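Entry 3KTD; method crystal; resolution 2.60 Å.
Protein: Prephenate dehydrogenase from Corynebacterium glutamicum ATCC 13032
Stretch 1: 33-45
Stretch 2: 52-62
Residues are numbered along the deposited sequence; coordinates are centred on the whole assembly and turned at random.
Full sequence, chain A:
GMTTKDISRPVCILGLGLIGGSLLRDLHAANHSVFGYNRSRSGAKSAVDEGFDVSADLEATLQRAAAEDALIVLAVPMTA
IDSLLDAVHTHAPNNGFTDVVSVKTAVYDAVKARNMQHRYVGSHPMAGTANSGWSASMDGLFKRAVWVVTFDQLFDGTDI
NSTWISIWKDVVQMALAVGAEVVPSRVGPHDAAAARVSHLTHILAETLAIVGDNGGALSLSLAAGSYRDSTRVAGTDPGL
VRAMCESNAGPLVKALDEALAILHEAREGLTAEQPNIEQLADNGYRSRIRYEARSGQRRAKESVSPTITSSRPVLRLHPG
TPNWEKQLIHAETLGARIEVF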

ATOM      1  N   SER A  33      22.824  20.653 -22.684  1.00 39.27           N
ATOM      2  CA  SER A  33      22.357  22.035 -22.733  1.00 38.98           C
ATOM      3  C   SER A  33      20.911  22.132 -22.251  1.00 38.47           C
ATOM      4  O   SER A  33      20.024  21.523 -22.837  1.00 38.22           O
ATOM      5  CB  SER A  33      22.464  22.562 -24.168  1.00 38.71           C
ATOM      6  OG  SER A  33      22.046  23.914 -24.245  1.00 39.32           O
ATOM      7  N   VAL A  34      20.679  22.906 -21.193  1.00 38.55           N
ATOM      8  CA  VAL A  34      19.338  23.048 -20.629  1.00 38.75           C
ATOM      9  C   VAL A  34      19.143  24.360 -19.866  1.00 38.97           C
ATOM     10  O   VAL A  34      20.078  24.898 -19.260  1.00 39.75           O
ATOM     11  CB  VAL A  34      19.019  21.871 -19.674  1.00 38.76           C
ATOM     12  CG1 VAL A  34      19.962  21.877 -18.474  1.00 38.76           C
ATOM     13  CG2 VAL A  34      17.572  21.924 -19.210  1.00 40.11           C
ATOM     14  N   PHE A  35      17.918  24.867 -19.905  1.00 38.67           N
ATOM     15  CA  PHE A  35      17.544  26.077 -19.175  1.00 38.49           C
ATOM     16  C   PHE A  35      16.041  26.034 -18.890  1.00 38.86           C
ATOM     17  O   PHE A  35      15.328  25.222 -19.470  1.00 39.68           O
ATOM     18  CB  PHE A  35      17.964  27.345 -19.949  1.00 38.05           C
ATOM     19  CG  PHE A  35      17.244  27.549 -21.255  1.00 35.31           C
ATOM     20  CD1 PHE A  35      17.520  26.750 -22.353  1.00 37.76           C
ATOM     21  CD2 PHE A  35      16.325  28.572 -21.399  1.00 35.13           C
ATOM     22  CE1 PHE A  35      16.856  26.941 -23.562  1.00 37.47           C
ATOM     23  CE2 PHE A  35      15.660  28.777 -22.605  1.00 34.98           C
ATOM     24  CZ  PHE A  35      15.923  27.959 -23.684  1.00 36.00           C
ATOM     25  N   GLY A  36      15.549  26.874 -17.989  1.00 38.98           N
ATOM     26  CA  GLY A  36      14.134  26.798 -17.631  1.00 38.98           C
ATOM     27  C   GLY A  36      13.524  28.012 -16.969  1.00 38.87           C
ATOM     28  O   GLY A  36      14.197  29.008 -16.706  1.00 39.06           O
ATOM     29  N   TYR A  37      12.227  27.905 -16.701  1.00 38.50           N
ATOM     30  CA  TYR A  37      11.444  28.988 -16.137  1.00 37.77           C
ATOM     31  C   TYR A  37      10.700  28.540 -14.888  1.00 38.10           C
ATOM     32  O   TYR A  37      10.086  27.471 -14.868  1.00 37.48           O
ATOM     33  CB  TYR A  37      10.468  29.514 -17.200  1.00 37.30           C
ATOM     34  CG  TYR A  37       9.222  30.188 -16.668  1.00 36.13           C
ATOM     35  CD1 TYR A  37       9.270  31.466 -16.120  1.00 37.15           C
ATOM     36  CD2 TYR A  37       7.990  29.555 -16.734  1.00 34.61           C
ATOM     37  CE1 TYR A  37       8.126  32.090 -15.635  1.00 35.01           C
ATOM     38  CE2 TYR A  37       6.846  30.166 -16.254  1.00 37.28           C
ATOM     39  CZ  TYR A  37       6.919  31.436 -15.701  1.00 36.58           C
ATOM     40  OH  TYR A  37       5.774  32.038 -15.213  1.00 34.82           O
ATOM     41  N   ASN A  38      10.795  29.366 -13.848  1.00 38.50           N
ATOM     42  CA  ASN A  38      10.033  29.213 -12.614  1.00 38.78           C
ATOM     43  C   ASN A  38       9.281  30.522 -12.440  1.00 39.69           C
ATOM     44  O   ASN A  38       9.874  31.591 -12.583  1.00 40.19           O
ATOM     45  CB  ASN A  38      10.972  28.985 -11.428  1.00 38.61           C
ATOM     46  CG  ASN A  38      10.233  28.596 -10.142  1.00 39.82           C
ATOM     47  OD1 ASN A  38       9.014  28.739 -10.041  1.00 44.13           O
ATOM     48  ND2 ASN A  38      10.976  28.095  -9.157  1.00 34.61           N
ATOM     49  N   ARG A  39       7.981  30.458 -12.168  1.00 40.55           N
ATOM     50  CA  ARG A  39       7.191  31.679 -11.953  1.00 41.38           C
ATOM     51  C   ARG A  39       7.720  32.445 -10.745  1.00 41.20           C
ATOM     52  O   ARG A  39       7.847  33.668 -10.787  1.00 41.81           O
ATOM     53  CB  ARG A  39       5.714  31.352 -11.741  1.00 41.90           C
ATOM     54  CG  ARG A  39       4.801  32.581 -11.681  1.00 45.42           C
ATOM     55  CD  ARG A  39       3.361  32.179 -11.370  1.00 49.73           C
ATOM     56  NE  ARG A  39       2.845  31.212 -12.343  1.00 53.12           N
ATOM     57  CZ  ARG A  39       2.227  31.519 -13.485  1.00 56.58           C
ATOM     58  NH1 ARG A  39       2.014  32.789 -13.838  1.00 59.61           N
ATOM     59  NH2 ARG A  39       1.812  30.543 -14.287  1.00 57.77           N
ATOM     60  N   SER A  40       8.012  31.706  -9.677  1.00 40.63           N
ATOM     61  CA  SER A  40       8.585  32.244  -8.447  1.00 40.27           C
ATOM     62  C   SER A  40       9.909  32.969  -8.688  1.00 40.69           C
ATOM     63  O   SER A  40      10.891  32.359  -9.094  1.00 40.76           O
ATOM     64  CB  SER A  40       8.818  31.095  -7.463  1.00 39.97           C
ATOM     65  OG  SER A  40       9.503  31.521  -6.302  1.00 41.10           O
ATOM     66  N   ARG A  41       9.926  34.271  -8.435  1.00 41.77           N
ATOM     67  CA  ARG A  41      11.142  35.075  -8.556  1.00 42.59           C
ATOM     68  C   ARG A  41      12.206  34.536  -7.572  1.00 42.73           C
ATOM     69  O   ARG A  41      13.380  34.443  -7.924  1.00 42.61           O
ATOM     70  CB  ARG A  41      10.812  36.554  -8.295  1.00 42.86           C
ATOM     71  CG  ARG A  41      11.904  37.564  -8.661  1.00 44.95           C
ATOM     72  CD  ARG A  41      11.599  38.971  -8.093  1.00 45.41           C
ATOM     73  N   SER A  42      11.781  34.163  -6.361  1.00 42.87           N
ATOM     74  CA  SER A  42      12.669  33.552  -5.351  1.00 43.37           C
ATOM     75  C   SER A  42      13.333  32.271  -5.866  1.00 43.04           C
ATOM     76  O   SER A  42      14.556  32.124  -5.812  1.00 43.19           O
ATOM     77  CB  SER A  42      11.885  33.185  -4.077  1.00 43.62           C
ATOM     78  OG  SER A  42      11.282  34.313  -3.468  1.00 45.60           O
ATOM     79  N   GLY A  43      12.506  31.343  -6.344  1.00 42.43           N
ATOM     80  CA  GLY A  43      12.971  30.060  -6.872  1.00 42.12           C
ATOM     81  C   GLY A  43      13.960  30.180  -8.019  1.00 41.86           C
ATOM     82  O   GLY A  43      14.940  29.438  -8.073  1.00 41.85           O
ATOM     83  N   ALA A  44      13.700  31.108  -8.940  1.00 41.40           N
ATOM     84  CA  ALA A  44      14.606  31.352 -10.062  1.00 41.17           C
ATOM     85  C   ALA A  44      15.968  31.760  -9.519  1.00 41.00           C
ATOM     86  O   ALA A  44      16.980  31.127  -9.816  1.00 40.97           O
ATOM     87  CB  ALA A  44      14.048  32.435 -10.986  1.00 40.63           C
ATOM     88  N   LYS A  45      15.963  32.805  -8.696  1.00 40.92           N
ATOM     89  CA  LYS A  45      17.163  33.351  -8.054  1.00 40.73           C
ATOM     90  C   LYS A  45      17.966  32.263  -7.347  1.00 39.86           C
ATOM     91  O   LYS A  45      19.199  32.228  -7.453  1.00 39.50           O
ATOM     92  CB  LYS A  45      16.738  34.422  -7.040  1.00 41.21           C
ATOM     93  CG  LYS A  45      17.853  35.191  -6.325  1.00 43.63           C
ATOM     94  CD  LYS A  45      18.597  36.155  -7.254  1.00 45.88           C
ATOM     95  CE  LYS A  45      19.199  37.323  -6.465  1.00 46.13           C
ATOM     96  NZ  LYS A  45      19.868  36.864  -5.215  1.00 45.08           N
ATOM     97  N   PHE A  52      22.489  26.864 -11.903  1.00 35.26           N
ATOM     98  CA  PHE A  52      21.555  26.565 -12.996  1.00 34.78           C
ATOM     99  C   PHE A  52      21.149  27.792 -13.814  1.00 34.51           C
ATOM    100  O   PHE A  52      21.252  28.916 -13.350  1.00 34.98           O
ATOM    101  CB  PHE A  52      20.312  25.881 -12.443  1.00 34.84           C
ATOM    102  CG  PHE A  52      20.610  24.643 -11.667  1.00 33.59           C
ATOM    103  CD1 PHE A  52      20.980  23.484 -12.314  1.00 35.22           C
ATOM    104  CD2 PHE A  52      20.529  24.637 -10.292  1.00 36.60           C
ATOM    105  CE1 PHE A  52      21.264  22.333 -11.604  1.00 37.17           C
ATOM    106  CE2 PHE A  52      20.807  23.481  -9.566  1.00 38.32           C
ATOM    107  CZ  PHE A  52      21.173  22.330 -10.226  1.00 37.33           C
ATOM    108  N   ASP A  53      20.685  27.558 -15.036  1.00 34.49           N
ATOM    109  CA  ASP A  53      20.281  28.632 -15.954  1.00 34.45           C
ATOM    110  C   ASP A  53      18.746  28.766 -15.956  1.00 33.79           C
ATOM    111  O   ASP A  53      18.046  28.118 -16.731  1.00 32.81           O
ATOM    112  CB  ASP A  53      20.845  28.351 -17.358  1.00 34.55           C
ATOM    113  CG  ASP A  53      20.502  29.437 -18.357  1.00 35.77           C
ATOM    114  OD1 ASP A  53      19.676  30.302 -18.004  1.00 38.61           O
ATOM    115  OD2 ASP A  53      21.041  29.422 -19.493  1.00 35.09           O
ATOM    116  N   VAL A  54      18.237  29.629 -15.079  1.00 33.80           N
ATOM    117  CA  VAL A  54      16.800  29.756 -14.841  1.00 33.49           C
ATOM    118  C   VAL A  54      16.340  31.212 -14.878  1.00 34.23           C
ATOM    119  O   VAL A  54      17.090  32.116 -14.529  1.00 34.54           O
ATOM    120  CB  VAL A  54      16.430  29.127 -13.469  1.00 32.97           C
ATOM    121  CG1 VAL A  54      14.958  29.274 -13.182  1.00 33.11           C
ATOM    122  CG2 VAL A  54      16.831  27.655 -13.428  1.00 28.90           C
ATOM    123  N   SER A  55      15.100  31.425 -15.311  1.00 35.34           N
ATOM    124  CA  SER A  55      14.502  32.758 -15.402  1.00 36.44           C
ATOM    125  C   SER A  55      13.078  32.742 -14.849  1.00 37.10           C
ATOM    126  O   SER A  55      12.471  31.684 -14.700  1.00 38.04           O
ATOM    127  CB  SER A  55      14.492  33.230 -16.862  1.00 36.83           C
ATOM    128  OG  SER A  55      13.832  34.480 -17.008  1.00 38.02           O
ATOM    129  N   ALA A  56      12.561  33.916 -14.510  1.00 37.41           N
ATOM    130  CA  ALA A  56      11.179  34.037 -14.048  1.00 37.87           C
ATOM    131  C   ALA A  56      10.389  34.863 -15.060  1.00 38.09           C
ATOM    132  O   ALA A  56       9.270  35.294 -14.790  1.00 37.54           O
ATOM    133  CB  ALA A  56      11.125  34.658 -12.653  1.00 37.60           C
ATOM    134  N   ASP A  57      10.983  35.034 -16.239  1.00 38.72           N
ATOM    135  CA  ASP A  57      10.424  35.817 -17.327  1.00 39.16           C
ATOM    136  C   ASP A  57       9.966  34.843 -18.428  1.00 39.29           C
ATOM    137  O   ASP A  57      10.763  34.426 -19.278  1.00 39.56           O
ATOM    138  CB  ASP A  57      11.506  36.775 -17.833  1.00 38.77           C
ATOM    139  CG  ASP A  57      10.998  37.761 -18.863  1.00 41.27           C
ATOM    140  OD1 ASP A  57       9.906  37.544 -19.424  1.00 44.80           O
ATOM    141  OD2 ASP A  57      11.710  38.758 -19.130  1.00 44.18           O
ATOM    142  N   LEU A  58       8.685  34.479 -18.410  1.00 38.71           N
ATOM    143  CA  LEU A  58       8.151  33.511 -19.373  1.00 38.13           C
ATOM    144  C   LEU A  58       8.276  33.962 -20.824  1.00 38.58           C
ATOM    145  O   LEU A  58       8.624  33.167 -21.699  1.00 38.15           O
ATOM    146  CB  LEU A  58       6.690  33.187 -19.067  1.00 37.61           C
ATOM    147  CG  LEU A  58       6.065  32.146 -20.000  1.00 35.49           C
ATOM    148  CD1 LEU A  58       6.742  30.782 -19.882  1.00 29.14           C
ATOM    149  CD2 LEU A  58       4.608  32.040 -19.705  1.00 34.21           C
ATOM    150  N   GLU A  59       7.980  35.231 -21.087  1.00 39.88           N
ATOM    151  CA  GLU A  59       8.096  35.765 -22.447  1.00 40.24           C
ATOM    152  C   GLU A  59       9.538  35.659 -22.953  1.00 39.45           C
ATOM    153  O   GLU A  59       9.771  35.272 -24.101  1.00 39.88           O
ATOM    154  CB  GLU A  59       7.625  37.223 -22.528  1.00 40.59           C
ATOM    155  CG  GLU A  59       7.367  37.683 -23.976  1.00 44.19           C
ATOM    156  CD  GLU A  59       7.421  39.194 -24.174  1.00 47.90           C
ATOM    157  OE1 GLU A  59       7.871  39.919 -23.256  1.00 49.49           O
ATOM    158  OE2 GLU A  59       7.027  39.657 -25.272  1.00 50.39           O
ATOM    159  N   ALA A  60      10.498  36.004 -22.095  1.00 38.63           N
ATOM    160  CA  ALA A  60      11.910  35.979 -22.478  1.00 38.21           C
ATOM    161  C   ALA A  60      12.378  34.555 -22.750  1.00 38.54           C
ATOM    162  O   ALA A  60      13.105  34.315 -23.722  1.00 38.85           O
ATOM    163  CB  ALA A  60      12.774  36.626 -21.413  1.00 36.97           C
ATOM    164  N   THR A  61      11.947  33.617 -21.903  1.00 38.39           N
ATOM    165  CA  THR A  61      12.338  32.218 -22.043  1.00 38.50           C
ATOM    166  C   THR A  61      11.856  31.645 -23.365  1.00 38.46           C
ATOM    167  O   THR A  61      12.624  31.001 -24.077  1.00 38.84           O
ATOM    168  CB  THR A  61      11.797  31.351 -20.893  1.00 38.83           C
ATOM    169  OG1 THR A  61      12.321  31.823 -19.647  1.00 41.77           O
ATOM    170  CG2 THR A  61      12.198  29.893 -21.081  1.00 37.88           C
ATOM    171  N   LEU A  62      10.592  31.890 -23.696  1.00 38.43           N
ATOM    172  CA  LEU A  62      10.009  31.375 -24.936  1.00 38.51           C
ATOM    173  C   LEU A  62      10.631  32.013 -26.179  1.00 39.27           C
ATOM    174  O   LEU A  62      10.768  31.351 -27.209  1.00 39.24           O
ATOM    175  CB  LEU A  62       8.492  31.565 -24.933  1.00 38.35           C
ATOM    176  CG  LEU A  62       7.730  30.725 -23.899  1.00 37.69           C
ATOM    177  CD1 LEU A  62       6.284  31.184 -23.754  1.00 36.21           C
ATOM    178  CD2 LEU A  62       7.777  29.248 -24.260  1.00 37.27           C
TER
HETATM  179  O   HOH W   1      21.824  24.955 -16.437  1.00 21.61           O

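What holds the two backbones side by side? Two short strands run parallel, with G36 bridged to V54 and Y37 to S55, and three hydrogen bonds tie them together. G36 N donates to D53 O at 3.1 Å, G36 O accepts from S55 N at 2.9 Å, and N38 N donates to S55 O at 3.0 Å. As is usual for parallel strands, one residue, here G36, uses both its N and its O on residues that flank its bridge partner. CA-H...O contacts fill in between: V54 CA lies 3.3 Å from G36 O, and Y37 CA 3.2 Å from S55 O. One step before the first bond, a water accepts from D53 N at 3.2 Å and donates a weak bond to V34 O at 3.3 Å, so it links the two stretches where no direct bond does.

Why does Y37 lose more surface here than any other residue? Its side chain leaves the sheet on the same face as that of S55, and the turn and helix that follow S55 pass around its ring. L58 CD1 sits over one face, 3.9 Å from the ring centroid and 26° off the normal, a CH-pi contact whose closest pair is Y37 CD2 to L58 CD1 at 3.6 Å. At the ring edge, Y37 CE1 comes within 3.5 Å of A56 O. T61, one helical turn beyond L58, also reaches this residue, with its OG1 3.8 Å from Y37 CB; that hydroxyl donates to D57 O at 3.1 Å.

How does A56, small as it is, cover the next largest area? It lies just past the strand, where the first stretch turns from N38 into its helix. A56 CA packs 3.1 Å from N38 O in a CA-H...O contact, while the methyl A56 CB meets A44 CB at 4.0 Å and R41 CA at 4.1 Å. A44 points toward the second stretch and also touches V54, CB to CG1 at 4.0 Å, so its methyl packs against both V54 and A56.

What does F35 add at the other end? Its CA approaches D53 O at 3.2 Å, the same oxygen that accepts from G36 N. Its side chain spans two parts of the second stretch: F35 CB lies 3.7 Å from D53 CG, and further out F35 CE2 reaches T61 CG2 at 3.9 Å. The side chain thereby joins the start of the pairing, through CB, to the helix, through its ring.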